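Local coordinates for autoinducer 2-binding protein LsrB (Clostridium saccharobutylicum DSM 13864, PDB 6DSP) that binds the quorum-sensing signal autoinducer-2 in the cleft between the two lobes of a periplasmic-binding-protein fold, at residues T25-L30 against A65-V70; N33-S38 against T108-V113. One frame throughout, in Å; residues are numbered along the deposited sequence.

Interaction 1 of 2, residues T25-L30 against A65-V70. With PAV ((2R,4S)-2-methyl-2,3,3,4-tetrahydroxytetrahydrofuran), chain C.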
# COMPACT_ATOMS: atom_id res chain seq x y z
N THR A 25 11.63 14.46 5.62
CA THR A 25 12.07 13.10 5.94
C THR A 25 10.98 12.14 5.45
O THR A 25 9.82 12.24 5.86
CB THR A 25 12.30 12.93 7.45
OG1 THR A 25 13.24 13.92 7.90
CG2 THR A 25 12.82 11.54 7.76
N PHE A 26 11.35 11.27 4.52
CA PHE A 26 10.42 10.37 3.86
C PHE A 26 10.62 8.99 4.49
O PHE A 26 11.70 8.40 4.36
CB PHE A 26 10.71 10.36 2.36
CG PHE A 26 9.77 9.52 1.52
CD1 PHE A 26 8.39 9.65 1.64
CD2 PHE A 26 10.25 8.67 0.54
CE1 PHE A 26 7.53 8.94 0.78
CE2 PHE A 26 9.40 7.96 -0.29
CZ PHE A 26 8.03 8.08 -0.15
N ILE A 27 9.59 8.50 5.17
CA ILE A 27 9.71 7.30 5.99
C ILE A 27 8.83 6.20 5.41
O ILE A 27 7.61 6.36 5.32
CB ILE A 27 9.33 7.56 7.46
CG1 ILE A 27 10.16 8.72 8.03
CG2 ILE A 27 9.50 6.26 8.27
CD1 ILE A 27 9.77 9.13 9.45
N PRO A 28 9.42 5.06 5.01
CA PRO A 28 8.66 3.94 4.48
C PRO A 28 8.25 3.00 5.61
O PRO A 28 8.70 3.13 6.75
CB PRO A 28 9.70 3.24 3.61
CG PRO A 28 10.99 3.40 4.42
CD PRO A 28 10.88 4.80 4.97
N LYS A 29 7.38 2.04 5.29
CA LYS A 29 7.10 1.00 6.28
C LYS A 29 8.34 0.19 6.60
O LYS A 29 8.51 -0.25 7.75
CB LYS A 29 5.99 0.06 5.79
CG LYS A 29 4.62 0.65 5.77
CD LYS A 29 3.58 -0.41 5.35
CE LYS A 29 2.17 0.12 5.24
NZ LYS A 29 1.30 -0.95 4.68
N LEU A 30 9.21 -0.02 5.61
CA LEU A 30 10.53 -0.60 5.78
C LEU A 30 11.33 -0.27 4.54
O LEU A 30 10.76 -0.03 3.46
CB LEU A 30 10.48 -2.12 5.98
CG LEU A 30 10.12 -3.04 4.80
CD1 LEU A 30 10.29 -4.50 5.20
CD2 LEU A 30 8.69 -2.79 4.32
N ALA A 65 7.86 0.44 16.66
CA ALA A 65 8.92 0.95 17.52
C ALA A 65 10.08 1.51 16.69
O ALA A 65 10.65 2.56 17.02
CB ALA A 65 9.40 -0.15 18.47
N SER A 66 10.44 0.83 15.61
CA SER A 66 11.48 1.37 14.75
C SER A 66 11.05 2.68 14.13
O SER A 66 11.85 3.62 14.05
CB SER A 66 11.82 0.41 13.65
OG SER A 66 12.79 1.01 12.84
N GLN A 67 9.79 2.77 13.67
CA GLN A 67 9.35 4.02 13.05
C GLN A 67 9.35 5.16 14.06
O GLN A 67 9.74 6.29 13.70
CB GLN A 67 7.98 3.88 12.39
CG GLN A 67 7.99 2.93 11.21
CD GLN A 67 6.72 3.06 10.39
OE1 GLN A 67 5.61 3.04 10.95
NE2 GLN A 67 6.86 3.22 9.10
N VAL A 68 8.98 4.89 15.33
CA VAL A 68 9.06 5.93 16.35
C VAL A 68 10.50 6.43 16.46
O VAL A 68 10.74 7.64 16.57
CB VAL A 68 8.55 5.39 17.70
CG1 VAL A 68 8.90 6.35 18.82
CG2 VAL A 68 7.04 5.18 17.64
N SER A 69 11.47 5.50 16.45
CA SER A 69 12.87 5.92 16.58
C SER A 69 13.27 6.78 15.39
O SER A 69 13.99 7.78 15.55
CB SER A 69 13.81 4.72 16.63
OG SER A 69 15.17 5.22 16.66
N VAL A 70 12.84 6.40 14.18
CA VAL A 70 13.17 7.18 12.99
C VAL A 70 12.55 8.58 13.08
O VAL A 70 13.21 9.59 12.78
CB VAL A 70 12.72 6.46 11.71
CG1 VAL A 70 12.87 7.34 10.49
CG2 VAL A 70 13.47 5.13 11.52
O2 PAV C . 0.16 -3.31 -0.76
C2 PAV C . 1.27 -2.43 -0.50
C1 PAV C . 2.05 -2.07 -1.79
O5 PAV C . 2.27 -3.32 0.25
C5 PAV C . 3.06 -2.49 0.98
C4 PAV C . 2.46 -1.08 0.91
O4 PAV C . 2.44 -0.48 2.21
C3 PAV C . 1.07 -1.36 0.32
O3 PAV C . 0.61 -0.26 -0.40
O13 PAV C . 0.17 -1.72 1.35
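Within helix segment 65-70, Q67 is the first residue to reach the other side, where its amide end meets P28 and K29. CG is anti to the carbonyl carbon (chi1 -65°) and the chain runs on extended; NE2 of Q67 donates to P28 O over 3.0 Å. The bond is bent, 139° at the hydrogen; the oxygen lies almost in the amide plane of Q67, whereas NE2 stands well above the carbonyl plane of P28. Q67 NE2 also packs 3.6 Å from K29 CA and donates to S85 O, while OE1 accepts from V87 N, so both ends of the amide are held and its rotation is fixed. Three hydrogen bonds therefore tie this buried amide to two loops that follow neighbouring parallel strands, 23-27 and 81-84. Such loops, at the C-terminal ends of parallel strands in an alpha/beta lobe, line the ligand cleft of periplasmic binding proteins. Here K29 turns its CB away from the helix and its extended side chain carries NZ to the ligand, where K29 NZ donates to PAV O4 at 2.8 Å and forms a salt bridge with D167. One helical turn after Q67, V70 makes the apolar part of the contact: V70 CG1, anti to the backbone N, lies 3.7 Å from I27 CD1 and 3.9 Å from I27 CG1.

Interaction 2 of 2, residues N33-S38 against T108-V113. With PAV ((2R,4S)-2-methyl-2,3,3,4-tetrahydroxytetrahydrofuran), chain C.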
# COMPACT_ATOMS: atom_id res chain seq x y z
N ASN A 33 12.39 -3.10 0.51
CA ASN A 33 11.29 -3.69 -0.22
C ASN A 33 11.07 -2.84 -1.46
O ASN A 33 11.14 -1.61 -1.40
CB ASN A 33 10.06 -3.61 0.69
CG ASN A 33 8.79 -4.13 0.03
OD1 ASN A 33 8.11 -3.42 -0.72
ND2 ASN A 33 8.42 -5.36 0.37
N ALA A 34 10.81 -3.50 -2.58
CA ALA A 34 10.81 -2.82 -3.87
C ALA A 34 9.79 -1.68 -3.94
O ALA A 34 10.04 -0.67 -4.58
CB ALA A 34 10.56 -3.83 -4.99
N PHE A 35 8.62 -1.84 -3.31
CA PHE A 35 7.61 -0.78 -3.34
C PHE A 35 8.19 0.51 -2.79
O PHE A 35 8.00 1.60 -3.37
CB PHE A 35 6.41 -1.21 -2.50
CG PHE A 35 5.32 -0.18 -2.42
CD1 PHE A 35 4.35 -0.03 -3.42
CD2 PHE A 35 5.31 0.70 -1.35
CE1 PHE A 35 3.35 0.93 -3.32
CE2 PHE A 35 4.31 1.68 -1.24
CZ PHE A 35 3.35 1.80 -2.24
N PHE A 36 8.87 0.41 -1.65
CA PHE A 36 9.37 1.59 -0.95
C PHE A 36 10.61 2.14 -1.62
O PHE A 36 10.78 3.36 -1.70
CB PHE A 36 9.58 1.25 0.52
CG PHE A 36 8.27 0.97 1.19
CD1 PHE A 36 7.40 2.02 1.47
CD2 PHE A 36 7.82 -0.31 1.45
CE1 PHE A 36 6.14 1.81 1.99
CE2 PHE A 36 6.54 -0.52 1.99
CZ PHE A 36 5.72 0.56 2.28
N GLU A 37 11.46 1.26 -2.16
CA GLU A 37 12.62 1.75 -2.89
C GLU A 37 12.20 2.49 -4.14
O GLU A 37 12.76 3.53 -4.47
CB GLU A 37 13.55 0.59 -3.20
CG GLU A 37 14.14 -0.03 -1.92
CD GLU A 37 14.95 0.97 -1.06
OE1 GLU A 37 15.76 1.77 -1.62
OE2 GLU A 37 14.76 0.96 0.19
N SER A 38 11.19 1.96 -4.87
CA SER A 38 10.70 2.65 -6.06
C SER A 38 10.00 3.95 -5.71
O SER A 38 10.14 4.96 -6.43
CB SER A 38 9.80 1.71 -6.84
OG SER A 38 10.58 0.76 -7.56
N THR A 108 1.25 12.03 5.63
CA THR A 108 1.35 10.59 5.44
C THR A 108 1.20 10.24 3.96
O THR A 108 0.71 11.03 3.15
CB THR A 108 0.31 9.83 6.27
OG1 THR A 108 -0.96 10.46 6.08
CG2 THR A 108 0.67 9.88 7.76
N TRP A 109 1.59 9.02 3.62
CA TRP A 109 1.33 8.46 2.31
C TRP A 109 1.18 6.96 2.49
O TRP A 109 1.73 6.41 3.46
CB TRP A 109 2.50 8.80 1.35
CG TRP A 109 3.78 8.04 1.66
CD1 TRP A 109 4.58 8.18 2.78
CD2 TRP A 109 4.34 6.98 0.89
NE1 TRP A 109 5.62 7.25 2.73
CE2 TRP A 109 5.48 6.49 1.59
CE3 TRP A 109 3.99 6.38 -0.32
CZ2 TRP A 109 6.27 5.44 1.11
CZ3 TRP A 109 4.78 5.33 -0.81
CH2 TRP A 109 5.92 4.89 -0.09
N ASP A 110 0.46 6.31 1.57
CA ASP A 110 0.39 4.85 1.49
C ASP A 110 -0.48 4.25 2.60
O ASP A 110 -1.58 3.76 2.32
CB ASP A 110 1.79 4.24 1.42
CG ASP A 110 1.78 2.73 1.37
OD1 ASP A 110 0.99 2.18 0.56
OD2 ASP A 110 2.61 2.09 2.09
N SER A 111 -0.05 4.33 3.85
CA SER A 111 -0.83 3.83 4.98
C SER A 111 -0.94 4.92 6.05
O SER A 111 0.09 5.38 6.59
CB SER A 111 -0.23 2.56 5.58
OG SER A 111 -1.16 2.09 6.55
N ASP A 112 -2.16 5.33 6.33
CA ASP A 112 -2.44 6.53 7.10
C ASP A 112 -2.31 6.27 8.61
O ASP A 112 -2.10 5.14 9.07
CB ASP A 112 -3.88 6.99 6.79
CG ASP A 112 -4.07 8.50 6.90
OD1 ASP A 112 -3.17 9.26 7.35
OD2 ASP A 112 -5.17 8.93 6.53
N VAL A 113 -2.37 7.38 9.36
CA VAL A 113 -2.44 7.34 10.82
C VAL A 113 -3.74 8.02 11.26
O VAL A 113 -4.56 8.42 10.42
CB VAL A 113 -1.21 8.02 11.46
CG1 VAL A 113 0.04 7.35 11.00
CG2 VAL A 113 -1.19 9.51 11.09
O2 PAV C . 0.16 -3.31 -0.76
C2 PAV C . 1.27 -2.43 -0.50
C1 PAV C . 2.05 -2.07 -1.79
O5 PAV C . 2.27 -3.32 0.25
C5 PAV C . 3.06 -2.49 0.98
C4 PAV C . 2.46 -1.08 0.91
O4 PAV C . 2.44 -0.48 2.21
C3 PAV C . 1.07 -1.36 0.32
O3 PAV C . 0.61 -0.26 -0.40
O13 PAV C . 0.17 -1.72 1.35
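The autoinducer-2 pocket takes part of its wall from this contact, in which F35 and F36 of helix 34-50 meet W109 and D110 at the end of strand 105-109. D110, its CG anti to the backbone N (chi1 179°), grips the ligand with both carboxylate oxygens: PAV O3 donates to D110 OD1 and PAV O4 to D110 OD2, each over 2.6 Å. OD1 also accepts from Q124 NE2, and OD2 is hydrogen-bonded to S85 OG, so each carboxylate oxygen has a protein partner besides the ligand, and these hold the group's orientation. F35 meets D110 tip to tip and lays one ring face against the ligand methyl, PAV C1, whose nearest ring atom is F35 CD1 at 3.5 Å. F36 brings the edge of its ring to the same site, with F36 CZ 3.5 Å from D110 OD2 and 3.4 Å from PAV O4. The three rings form an aromatic cluster where the first helix of the lobe begins, beside the C-terminal ends of the parallel strands, which face the cleft in this periplasmic-binding-protein fold. The planes of F35 and W109 are nearly parallel (2°), yet the rings meet rim to rim, F35 CE2 to W109 CZ3 at 3.7 Å; the F36 plane is turned 79° from that of W109, with F36 CD1 3.6 Å from W109 CH2. At the helix start N33 serves as N-cap, OD1 accepting from F35 N, and is also hydrogen-bonded to S225 OG.

How the interactions relate
Both contacts are buried and draw on the same eight-stranded mixed sheet; the centre of interaction 2 lies about 6 Å, and that of interaction 1 about 15 Å, from the centre of the chain, out where helix 64-76 has partly exposed residues. Their chemistry differs accordingly: one bent amide-to-carbonyl bond beside an aliphatic pair in interaction 1, aromatic rims and a ligand-bound carboxylate in interaction 2. They meet directly, F26 CE1 lying 3.2 Å from W109 NE1 and P28 CB 3.4 Å from F36 CD1, so segment 25-30 is packed between helix 64-76 and the aromatic cluster. PAV O4 accepts from K29 NZ of interaction 1 and donates to D110 OD2 of interaction 2.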